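Local atomic coordinates of glucose dehydrogenase (Serratia sp. FS14, PDB entry 7CDY), a protein that belongs to the glucose/sorbosone dehydrogenase family of beta-propeller proteins and binds a calcium ion. Residues A[227-230]-A[231-235]. Numbering follows the deposited sequence.
Sequences YGWP and LATYG. With CA (calcium ion), chain D.
W229 and T233 meet across a type VIa turn, the tight reversal that a cis peptide bond before P230 makes between G228 and L231. The turn lies in the long loop joining strands 216-219 and 259-261 of one four-stranded propeller sheet. It closes on the carbonyl oxygen of G228. A232 N gives G228 O a nearly straight hydrogen bond of 2.8 Å, approaching from above the carbonyl plane, whereas L231 N reaches the same oxygen at 2.7 Å but in a bent, weak bond.

The side chain of W229 leaves the backbone with CG anti to its own N (chi1 176°), which sets CG beside the carbonyl carbon and carries the indole forward, alongside T233. Its CB lies 3.7 Å from the oxygen of water 1, a calcium ligand. Beyond CG, one face of the ring system is covered by P230, whose CB stands 3.7 Å above the plane over the centre of the W229 ring, a CH-pi-like placement favoured by the cis bond. On the pyrrole side, W229 NE1 is hydrogen-bonded to E143. On the benzene side, CE3 and CZ3 run past T233 CB and OG1; W229 CZ3 lies 3.6 Å from T233 OG1, which sits at the ring edge, close to its plane.

Next to this packing is the calcium ion, bound by Y227 O at 2.3 Å and by four waters, with E217 also among its ligands. Both limbs of the turn thus reach the metal, the first directly and the second through water 1, which donates a 2.7 Å hydrogen bond to A232 O. Further on, T233 OG1, placed anti to its own backbone N, accepts a hydrogen bond from G235 N at 3.0 Å and 167°, closing an ST turn.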
loop_
_atom_site.group_PDB
_atom_site.type_symbol
_atom_site.label_atom_id
_atom_site.label_comp_id
_atom_site.label_asym_id
_atom_site.label_seq_id
_atom_site.Cartn_x
_atom_site.Cartn_y
_atom_site.Cartn_z
ATOM N N TYR A 227 2.263 4.805 -16.519
ATOM C CA TYR A 227 1.043 3.982 -16.265
ATOM C C TYR A 227 -0.245 4.722 -16.693
ATOM O O TYR A 227 -1.342 4.268 -16.533
ATOM C CB TYR A 227 1.141 3.219 -14.932
ATOM C CG TYR A 227 2.214 2.180 -15.098
ATOM C CD1 TYR A 227 3.549 2.506 -14.971
ATOM C CD2 TYR A 227 1.899 0.942 -15.598
ATOM C CE1 TYR A 227 4.540 1.609 -15.306
ATOM C CE2 TYR A 227 2.879 0.031 -15.918
ATOM C CZ TYR A 227 4.202 0.375 -15.796
ATOM O OH TYR A 227 5.136 -0.511 -16.191
ATOM N N GLY A 228 -0.016 5.906 -17.243
ATOM C CA GLY A 228 -1.005 6.685 -18.015
ATOM C C GLY A 228 -1.929 7.644 -17.303
ATOM O O GLY A 228 -2.508 8.462 -17.980
ATOM N N TRP A 229 -2.060 7.549 -15.994
ATOM C CA TRP A 229 -3.048 8.441 -15.334
ATOM C C TRP A 229 -2.594 9.889 -15.472
ATOM O O TRP A 229 -1.448 10.154 -15.202
ATOM C CB TRP A 229 -3.210 8.079 -13.860
ATOM C CG TRP A 229 -4.132 8.993 -13.099
ATOM C CD1 TRP A 229 -3.764 9.972 -12.225
ATOM C CD2 TRP A 229 -5.557 9.092 -13.230
ATOM N NE1 TRP A 229 -4.861 10.632 -11.752
ATOM C CE2 TRP A 229 -5.978 10.097 -12.331
ATOM C CE3 TRP A 229 -6.528 8.373 -13.930
ATOM C CZ2 TRP A 229 -7.318 10.442 -12.164
ATOM C CZ3 TRP A 229 -7.853 8.700 -13.768
ATOM C CH2 TRP A 229 -8.230 9.719 -12.887
ATOM N N PRO A 230 -3.455 10.866 -15.823
ATOM C CA PRO A 230 -4.881 10.770 -16.161
ATOM C C PRO A 230 -5.172 10.791 -17.662
ATOM O O PRO A 230 -6.333 10.963 -18.040
ATOM C CB PRO A 230 -5.451 12.043 -15.532
ATOM C CG PRO A 230 -4.364 13.047 -15.773
ATOM C CD PRO A 230 -3.048 12.277 -15.649
ATOM N N LEU A 231 -4.143 10.609 -18.498
ATOM C CA LEU A 231 -4.350 10.573 -19.948
ATOM C C LEU A 231 -5.026 9.285 -20.388
ATOM O O LEU A 231 -5.785 9.281 -21.371
ATOM C CB LEU A 231 -3.003 10.659 -20.648
ATOM C CG LEU A 231 -2.112 11.846 -20.289
ATOM C CD1 LEU A 231 -0.776 11.789 -21.049
ATOM C CD2 LEU A 231 -2.845 13.147 -20.567
ATOM N N ALA A 232 -4.754 8.184 -19.701
ATOM C CA ALA A 232 -5.375 6.900 -19.978
ATOM C C ALA A 232 -6.052 6.409 -18.708
ATOM O O ALA A 232 -5.469 6.498 -17.617
ATOM C CB ALA A 232 -4.328 5.886 -20.427
ATOM N N THR A 233 -7.290 5.927 -18.841
ATOM C CA THR A 233 -8.011 5.388 -17.693
ATOM C C THR A 233 -9.160 4.516 -18.175
ATOM O O THR A 233 -9.699 4.729 -19.268
ATOM C CB THR A 233 -8.533 6.505 -16.780
ATOM O OG1 THR A 233 -9.180 5.919 -15.645
ATOM C CG2 THR A 233 -9.521 7.396 -17.502
ATOM N N TYR A 234 -9.502 3.513 -17.368
ATOM C CA TYR A 234 -10.710 2.719 -17.560
ATOM C C TYR A 234 -11.899 3.254 -16.772
ATOM O O TYR A 234 -12.982 2.656 -16.835
ATOM C CB TYR A 234 -10.443 1.238 -17.218
ATOM C CG TYR A 234 -9.721 0.519 -18.325
ATOM C CD1 TYR A 234 -10.397 0.129 -19.477
ATOM C CD2 TYR A 234 -8.358 0.293 -18.254
ATOM C CE1 TYR A 234 -9.739 -0.508 -20.510
ATOM C CE2 TYR A 234 -7.684 -0.339 -19.294
ATOM C CZ TYR A 234 -8.389 -0.722 -20.424
ATOM O OH TYR A 234 -7.757 -1.346 -21.478
ATOM N N GLY A 235 -11.752 4.373 -16.066
ATOM C CA GLY A 235 -12.834 4.972 -15.322
ATOM C C GLY A 235 -13.302 6.281 -15.943
ATOM O O GLY A 235 -12.785 6.758 -16.954
HETATM CA CA CA D . -3.128 3.107 -15.638
HETATM O O HOH W 1 -4.534 5.053 -15.500
HETATM O O HOH W 2 -2.054 4.099 -13.714
HETATM O O HOH W 3 -3.883 3.088 -17.881
HETATM O O HOH W 4 -1.790 1.132 -16.240
#